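Local coordinates for protein CghA (Chaetomium globosum, PDB 6KBC) that belongs to the calycin clan, has two beta-rich domains built largely from antiparallel strands, and binds WK1 in a pocket, at residues V109-E121 and R130-S142. Sequence-based numbering, arbitrary orientation.
Sequences VGHGHVAGVWRTE and RTTASFDVAADLS
Ala133 N donates to Trp118 O at 2.7 Å, in a nearly straight bond (163°). It is one rung of the antiparallel ladder between strands 113-119 and 132-137. Val114 with Val137, Gly116 with Phe135 and Trp118 with Ala133 are the hydrogen-bonded pairs, each joined by two backbone bonds. Beyond Arg119, Thr120 N reaches Thr131 O at 2.9 Å, and Thr120 OG1 takes a longer bond from Thr131 N. Phe135 carries its CG between the backbone N and the carbonyl carbon (chi1 59°). This turns the ring back over Gly116, whose CA makes a CH-pi contact 3.8 Å from the ring centroid. Trp118 CZ3 meets Phe135 CE2 at 3.3 Å, with the planes inclined by 38°. Val114 CG1 approaches the Phe135 edge. On the face that carries Ala115 and Asp136, Asp136 OD2 meets the edge of the His113 ring at NE2; the modelled 2.5 Å is doubtfully short. Water 2 lies 2.7 Å from both Gly112 O and Ala138 O, within hydrogen-bonding reach of each. Phe135 also stacks on Trp49, and Trp118 NE1 bonds Phe67 O, so this aromatic cluster packs against strands 46-54 and 60-69, consistent with the interior of a calycin-type beta barrel. Strand 99-105 continues the antiparallel order beside 113-119, and strand 143-150 does so beside 132-137.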
ATOM      1  N   VAL A 109       7.307 -12.649 -19.210  1.00 43.05           N
ATOM      2  CA  VAL A 109       7.101 -11.274 -18.754  1.00 44.37           C
ATOM      3  C   VAL A 109       6.422 -11.228 -17.384  1.00 41.45           C
ATOM      4  O   VAL A 109       6.419 -10.177 -16.727  1.00 41.26           O
ATOM      5  CB  VAL A 109       6.274 -10.481 -19.791  1.00 42.15           C
ATOM      6  CG1 VAL A 109       4.859 -11.060 -19.922  1.00 43.20           C
ATOM      7  CG2 VAL A 109       6.255  -8.996 -19.490  1.00 40.80           C
ATOM      8  N   GLY A 110       5.844 -12.340 -16.937  1.00 35.10           N
ATOM      9  CA  GLY A 110       5.220 -12.412 -15.636  1.00 41.93           C
ATOM     10  C   GLY A 110       6.081 -12.985 -14.542  1.00 44.65           C
ATOM     11  O   GLY A 110       5.698 -12.923 -13.371  1.00 35.95           O
ATOM     12  N   HIS A 111       7.237 -13.557 -14.892  1.00 40.39           N
ATOM     13  CA  HIS A 111       8.144 -14.153 -13.919  1.00 41.16           C
ATOM     14  C   HIS A 111       9.593 -13.888 -14.323  1.00 40.92           C
ATOM     15  O   HIS A 111      10.358 -14.792 -14.619  1.00 44.06           O
ATOM     16  CB  HIS A 111       7.895 -15.650 -13.762  1.00 43.18           C
ATOM     17  CG  HIS A 111       6.469 -16.000 -13.482  1.00 47.69           C
ATOM     18  ND1 HIS A 111       5.536 -16.177 -14.481  1.00 51.88           N
ATOM     19  CD2 HIS A 111       5.818 -16.220 -12.315  1.00 45.11           C
ATOM     20  CE1 HIS A 111       4.368 -16.479 -13.942  1.00 46.58           C
ATOM     21  NE2 HIS A 111       4.514 -16.516 -12.629  1.00 44.60           N
ATOM     22  N   GLY A 112       9.978 -12.616 -14.326  1.00 41.48           N
ATOM     23  CA  GLY A 112      11.349 -12.247 -14.578  1.00 44.18           C
ATOM     24  C   GLY A 112      11.861 -11.313 -13.501  1.00 45.46           C
ATOM     25  O   GLY A 112      11.100 -10.753 -12.704  1.00 37.85           O
ATOM     26  N   HIS A 113      13.179 -11.166 -13.479  1.00 40.53           N
ATOM     27  CA  HIS A 113      13.819 -10.190 -12.613  1.00 40.38           C
ATOM     28  C   HIS A 113      13.470  -8.788 -13.097  1.00 42.05           C
ATOM     29  O   HIS A 113      13.771  -8.430 -14.240  1.00 42.52           O
ATOM     30  CB  HIS A 113      15.331 -10.417 -12.604  1.00 47.64           C
ATOM     31  CG  HIS A 113      16.104  -9.306 -11.970  1.00 48.40           C
ATOM     32  ND1 HIS A 113      16.525  -8.197 -12.673  1.00 52.47           N
ATOM     33  CD2 HIS A 113      16.530  -9.129 -10.697  1.00 48.94           C
ATOM     34  CE1 HIS A 113      17.178  -7.384 -11.860  1.00 50.64           C
ATOM     35  NE2 HIS A 113      17.197  -7.929 -10.656  1.00 52.81           N
ATOM     36  N   VAL A 114      12.824  -7.997 -12.235  1.00 36.97           N
ATOM     37  CA  VAL A 114      12.298  -6.687 -12.601  1.00 34.46           C
ATOM     38  C   VAL A 114      13.157  -5.602 -11.969  1.00 35.13           C
ATOM     39  O   VAL A 114      13.548  -5.704 -10.801  1.00 40.74           O
ATOM     40  CB  VAL A 114      10.825  -6.531 -12.166  1.00 36.21           C
ATOM     41  CG1 VAL A 114      10.359  -5.101 -12.371  1.00 31.34           C
ATOM     42  CG2 VAL A 114       9.945  -7.490 -12.923  1.00 35.73           C
ATOM     43  N   ALA A 115      13.430  -4.554 -12.734  1.00 36.44           N
ATOM     44  CA  ALA A 115      14.125  -3.376 -12.240  1.00 38.47           C
ATOM     45  C   ALA A 115      13.386  -2.142 -12.717  1.00 38.96           C
ATOM     46  O   ALA A 115      13.075  -2.021 -13.905  1.00 39.57           O
ATOM     47  CB  ALA A 115      15.581  -3.333 -12.721  1.00 45.21           C
ATOM     48  N   GLY A 116      13.101  -1.236 -11.799  1.00 36.24           N
ATOM     49  CA  GLY A 116      12.434   0.011 -12.126  1.00 39.34           C
ATOM     50  C   GLY A 116      13.341   1.167 -11.765  1.00 38.56           C
ATOM     51  O   GLY A 116      14.031   1.122 -10.745  1.00 38.65           O
ATOM     52  N   VAL A 117      13.363   2.183 -12.624  1.00 36.82           N
ATOM     53  CA  VAL A 117      14.181   3.363 -12.378  1.00 36.60           C
ATOM     54  C   VAL A 117      13.397   4.616 -12.734  1.00 39.09           C
ATOM     55  O   VAL A 117      13.081   4.868 -13.901  1.00 42.04           O
ATOM     56  CB  VAL A 117      15.518   3.314 -13.149  1.00 38.03           C
ATOM     57  CG1 VAL A 117      16.428   4.433 -12.671  1.00 41.75           C
ATOM     58  CG2 VAL A 117      16.214   1.964 -12.978  1.00 40.18           C
ATOM     59  N   TRP A 118      13.012   5.345 -11.696  1.00 40.24           N
ATOM     60  CA  TRP A 118      12.602   6.745 -11.698  1.00 42.02           C
ATOM     61  C   TRP A 118      13.839   7.620 -11.566  1.00 44.61           C
ATOM     62  O   TRP A 118      14.487   7.639 -10.513  1.00 41.60           O
ATOM     63  CB  TRP A 118      11.613   6.925 -10.547  1.00 39.66           C
ATOM     64  CG  TRP A 118      10.164   6.482 -10.773  1.00 36.90           C
ATOM     65  CD1 TRP A 118       9.110   7.308 -11.014  1.00 36.91           C
ATOM     66  CD2 TRP A 118       9.714   5.180 -11.200  1.00 38.30           C
ATOM     67  NE1 TRP A 118       7.978   6.588 -11.284  1.00 36.28           N
ATOM     68  CE2 TRP A 118       8.328   5.279 -11.451  1.00 34.39           C
ATOM     69  CE3 TRP A 118      10.324   3.929 -11.309  1.00 36.62           C
ATOM     70  CZ2 TRP A 118       7.548   4.180 -11.797  1.00 33.49           C
ATOM     71  CZ3 TRP A 118       9.548   2.837 -11.659  1.00 38.96           C
ATOM     72  CH2 TRP A 118       8.170   2.971 -11.896  1.00 35.77           C
ATOM     73  N   ARG A 119      14.190   8.326 -12.641  1.00 44.25           N
ATOM     74  CA  ARG A 119      15.467   9.025 -12.677  1.00 48.33           C
ATOM     75  C   ARG A 119      15.406  10.245 -13.578  1.00 47.65           C
ATOM     76  O   ARG A 119      14.562  10.352 -14.471  1.00 47.99           O
ATOM     77  CB  ARG A 119      16.611   8.130 -13.161  1.00 45.95           C
ATOM     78  CG  ARG A 119      16.395   7.638 -14.581  1.00 49.95           C
ATOM     79  CD  ARG A 119      17.538   6.790 -15.100  1.00 48.86           C
ATOM     80  NE  ARG A 119      17.242   6.304 -16.446  1.00 54.37           N
ATOM     81  CZ  ARG A 119      17.457   6.988 -17.565  1.00 54.32           C
ATOM     82  NH1 ARG A 119      17.872   8.246 -17.516  1.00 52.05           N
ATOM     83  NH2 ARG A 119      17.164   6.437 -18.734  1.00 59.84           N
ATOM     84  N   THR A 120      16.333  11.165 -13.321  1.00 49.38           N
ATOM     85  CA  THR A 120      16.652  12.232 -14.253  1.00 53.67           C
ATOM     86  C   THR A 120      17.413  11.670 -15.460  1.00 53.46           C
ATOM     87  O   THR A 120      17.795  10.494 -15.500  1.00 51.59           O
ATOM     88  CB  THR A 120      17.474  13.312 -13.556  1.00 48.50           C
ATOM     89  OG1 THR A 120      18.568  12.695 -12.869  1.00 52.91           O
ATOM     90  CG2 THR A 120      16.621  14.069 -12.557  1.00 48.89           C
ATOM     91  N   GLU A 121      17.637  12.533 -16.451  1.00 56.42           N
ATOM     92  CA  GLU A 121      18.154  12.105 -17.754  1.00 58.14           C
ATOM     93  C   GLU A 121      19.631  11.703 -17.720  1.00 56.73           C
ATOM     94  O   GLU A 121      20.434  12.304 -17.007  1.00 57.27           O
ATOM     95  CB  GLU A 121      17.948  13.214 -18.792  1.00 61.05           C
ATOM     96  CG  GLU A 121      16.500  13.680 -18.926  1.00 61.81           C
ATOM     97  CD  GLU A 121      15.733  12.912 -19.989  1.00 68.27           C
ATOM     98  OE1 GLU A 121      16.211  11.826 -20.395  1.00 69.54           O
ATOM     99  OE2 GLU A 121      14.645  13.377 -20.401  1.00 71.06           O
ATOM    100  N   ARG A 130      20.340  16.082  -9.690  1.00 51.71           N
ATOM    101  CA  ARG A 130      20.405  14.611  -9.907  1.00 53.97           C
ATOM    102  C   ARG A 130      19.409  13.874  -9.011  1.00 51.39           C
ATOM    103  O   ARG A 130      19.393  14.138  -7.813  1.00 52.76           O
ATOM    104  CB  ARG A 130      21.800  14.033  -9.664  1.00 49.89           C
ATOM    105  CG  ARG A 130      21.897  12.534  -9.910  1.00 53.41           C
ATOM    106  CD  ARG A 130      23.324  12.023  -9.904  1.00 59.59           C
ATOM    107  NE  ARG A 130      23.719  11.426  -8.637  1.00 58.21           N
ATOM    108  CZ  ARG A 130      24.493  12.022  -7.740  1.00 57.58           C
ATOM    109  NH1 ARG A 130      24.950  13.241  -7.967  1.00 61.98           N
ATOM    110  NH2 ARG A 130      24.805  11.401  -6.619  1.00 50.76           N
ATOM    111  N   THR A 131      18.634  12.970  -9.599  1.00 51.85           N
ATOM    112  CA  THR A 131      17.653  12.174  -8.865  1.00 50.65           C
ATOM    113  C   THR A 131      17.561  10.778  -9.461  1.00 49.17           C
ATOM    114  O   THR A 131      17.220  10.618 -10.637  1.00 49.00           O
ATOM    115  CB  THR A 131      16.266  12.823  -8.865  1.00 46.02           C
ATOM    116  OG1 THR A 131      16.366  14.204  -8.486  1.00 53.71           O
ATOM    117  CG2 THR A 131      15.348  12.075  -7.912  1.00 46.23           C
ATOM    118  N   THR A 132      17.837   9.771  -8.641  1.00 44.19           N
ATOM    119  CA  THR A 132      17.606   8.383  -9.002  1.00 43.48           C
ATOM    120  C   THR A 132      16.856   7.710  -7.864  1.00 45.22           C
ATOM    121  O   THR A 132      17.252   7.823  -6.701  1.00 45.64           O
ATOM    122  CB  THR A 132      18.922   7.647  -9.281  1.00 43.85           C
ATOM    123  OG1 THR A 132      19.757   8.466 -10.111  1.00 49.17           O
ATOM    124  CG2 THR A 132      18.647   6.336  -9.989  1.00 43.54           C
ATOM    125  N   ALA A 133      15.760   7.036  -8.198  1.00 41.69           N
ATOM    126  CA  ALA A 133      15.061   6.164  -7.266  1.00 38.78           C
ATOM    127  C   ALA A 133      14.755   4.884  -8.018  1.00 37.40           C
ATOM    128  O   ALA A 133      14.199   4.928  -9.117  1.00 38.92           O
ATOM    129  CB  ALA A 133      13.777   6.808  -6.729  1.00 37.39           C
ATOM    130  N   SER A 134      15.141   3.752  -7.455  1.00 33.62           N
ATOM    131  CA  SER A 134      15.071   2.527  -8.223  1.00 36.66           C
ATOM    132  C   SER A 134      14.608   1.391  -7.331  1.00 34.18           C
ATOM    133  O   SER A 134      14.856   1.386  -6.123  1.00 35.66           O
ATOM    134  CB  SER A 134      16.436   2.188  -8.848  1.00 40.38           C
ATOM    135  OG  SER A 134      17.315   1.682  -7.861  1.00 45.12           O
ATOM    136  N   PHE A 135      13.930   0.424  -7.938  1.00 34.39           N
ATOM    137  CA  PHE A 135      13.603  -0.807  -7.243  1.00 33.72           C
ATOM    138  C   PHE A 135      14.019  -1.998  -8.085  1.00 34.56           C
ATOM    139  O   PHE A 135      14.122  -1.925  -9.310  1.00 35.97           O
ATOM    140  CB  PHE A 135      12.108  -0.890  -6.867  1.00 31.78           C
ATOM    141  CG  PHE A 135      11.153  -0.821  -8.036  1.00 33.18           C
ATOM    142  CD1 PHE A 135      10.825  -1.956  -8.761  1.00 35.12           C
ATOM    143  CD2 PHE A 135      10.526   0.371  -8.359  1.00 35.18           C
ATOM    144  CE1 PHE A 135       9.921  -1.889  -9.821  1.00 30.97           C
ATOM    145  CE2 PHE A 135       9.616   0.440  -9.407  1.00 34.11           C
ATOM    146  CZ  PHE A 135       9.322  -0.694 -10.143  1.00 32.49           C
ATOM    147  N   ASP A 136      14.256  -3.107  -7.396  1.00 33.82           N
ATOM    148  CA  ASP A 136      14.700  -4.338  -8.014  1.00 36.06           C
ATOM    149  C   ASP A 136      14.006  -5.486  -7.304  1.00 34.51           C
ATOM    150  O   ASP A 136      14.041  -5.563  -6.073  1.00 34.56           O
ATOM    151  CB  ASP A 136      16.227  -4.464  -7.896  1.00 40.34           C
ATOM    152  CG  ASP A 136      16.824  -5.348  -8.956  1.00 49.88           C
ATOM    153  OD1 ASP A 136      16.959  -4.880 -10.114  1.00 54.27           O
ATOM    154  OD2 ASP A 136      17.194  -6.495  -8.615  1.00 54.28           O
ATOM    155  N   VAL A 137      13.370  -6.372  -8.057  1.00 35.97           N
ATOM    156  CA  VAL A 137      12.664  -7.502  -7.470  1.00 32.50           C
ATOM    157  C   VAL A 137      13.132  -8.781  -8.142  1.00 35.85           C
ATOM    158  O   VAL A 137      13.138  -8.869  -9.374  1.00 37.24           O
ATOM    159  CB  VAL A 137      11.139  -7.362  -7.601  1.00 32.52           C
ATOM    160  CG1 VAL A 137      10.473  -8.510  -6.909  1.00 31.07           C
ATOM    161  CG2 VAL A 137      10.670  -6.028  -7.010  1.00 32.18           C
ATOM    162  N   ALA A 138      13.498  -9.773  -7.329  1.00 34.30           N
ATOM    163  CA  ALA A 138      13.900 -11.075  -7.842  1.00 35.62           C
ATOM    164  C   ALA A 138      12.779 -11.694  -8.668  1.00 39.59           C
ATOM    165  O   ALA A 138      11.593 -11.433  -8.442  1.00 35.07           O
ATOM    166  CB  ALA A 138      14.274 -12.007  -6.693  1.00 33.97           C
ATOM    167  N   ALA A 139      13.168 -12.515  -9.648  1.00 33.28           N
ATOM    168  CA  ALA A 139      12.180 -13.209 -10.469  1.00 36.55           C
ATOM    169  C   ALA A 139      11.307 -14.137  -9.638  1.00 35.06           C
ATOM    170  O   ALA A 139      10.122 -14.308  -9.943  1.00 35.68           O
ATOM    171  CB  ALA A 139      12.872 -14.006 -11.585  1.00 38.09           C
ATOM    172  N   ASP A 140      11.863 -14.774  -8.609  1.00 32.06           N
ATOM    173  CA  ASP A 140      11.033 -15.607  -7.749  1.00 33.59           C
ATOM    174  C   ASP A 140      10.390 -14.834  -6.597  1.00 29.89           C
ATOM    175  O   ASP A 140       9.862 -15.467  -5.679  1.00 28.78           O
ATOM    176  CB  ASP A 140      11.816 -16.795  -7.189  1.00 33.38           C
ATOM    177  CG  ASP A 140      12.968 -16.384  -6.289  1.00 37.15           C
ATOM    178  OD1 ASP A 140      13.110 -15.173  -5.992  1.00 37.19           O
ATOM    179  OD2 ASP A 140      13.692 -17.298  -5.824  1.00 38.76           O
ATOM    180  N   LEU A 141      10.435 -13.502  -6.634  1.00 28.87           N
ATOM    181  CA  LEU A 141       9.831 -12.626  -5.624  1.00 33.82           C
ATOM    182  C   LEU A 141      10.416 -12.861  -4.233  1.00 36.38           C
ATOM    183  O   LEU A 141       9.769 -12.578  -3.213  1.00 29.59           O
ATOM    184  CB  LEU A 141       8.309 -12.798  -5.590  1.00 32.07           C
ATOM    185  CG  LEU A 141       7.568 -12.489  -6.896  1.00 29.62           C
ATOM    186  CD1 LEU A 141       6.076 -12.739  -6.739  1.00 31.63           C
ATOM    187  CD2 LEU A 141       7.836 -11.078  -7.381  1.00 30.96           C
ATOM    188  N   SER A 142      11.639 -13.384  -4.159  1.00 27.46           N
ATOM    189  CA  SER A 142      12.181 -13.710  -2.850  1.00 28.37           C
ATOM    190  C   SER A 142      12.780 -12.494  -2.169  1.00 24.62           C
ATOM    191  O   SER A 142      12.888 -12.476  -0.940  1.00 28.65           O
ATOM    192  CB  SER A 142      13.236 -14.813  -2.988  1.00 32.26           C
ATOM    193  OG  SER A 142      14.284 -14.329  -3.804  1.00 29.88           O
TER
HETATM  194  O   HOH W   1       8.311 -12.576 -11.133  1.00 44.38           O
HETATM  195  O   HOH W   2      10.123 -10.097 -10.318  1.00 43.01           O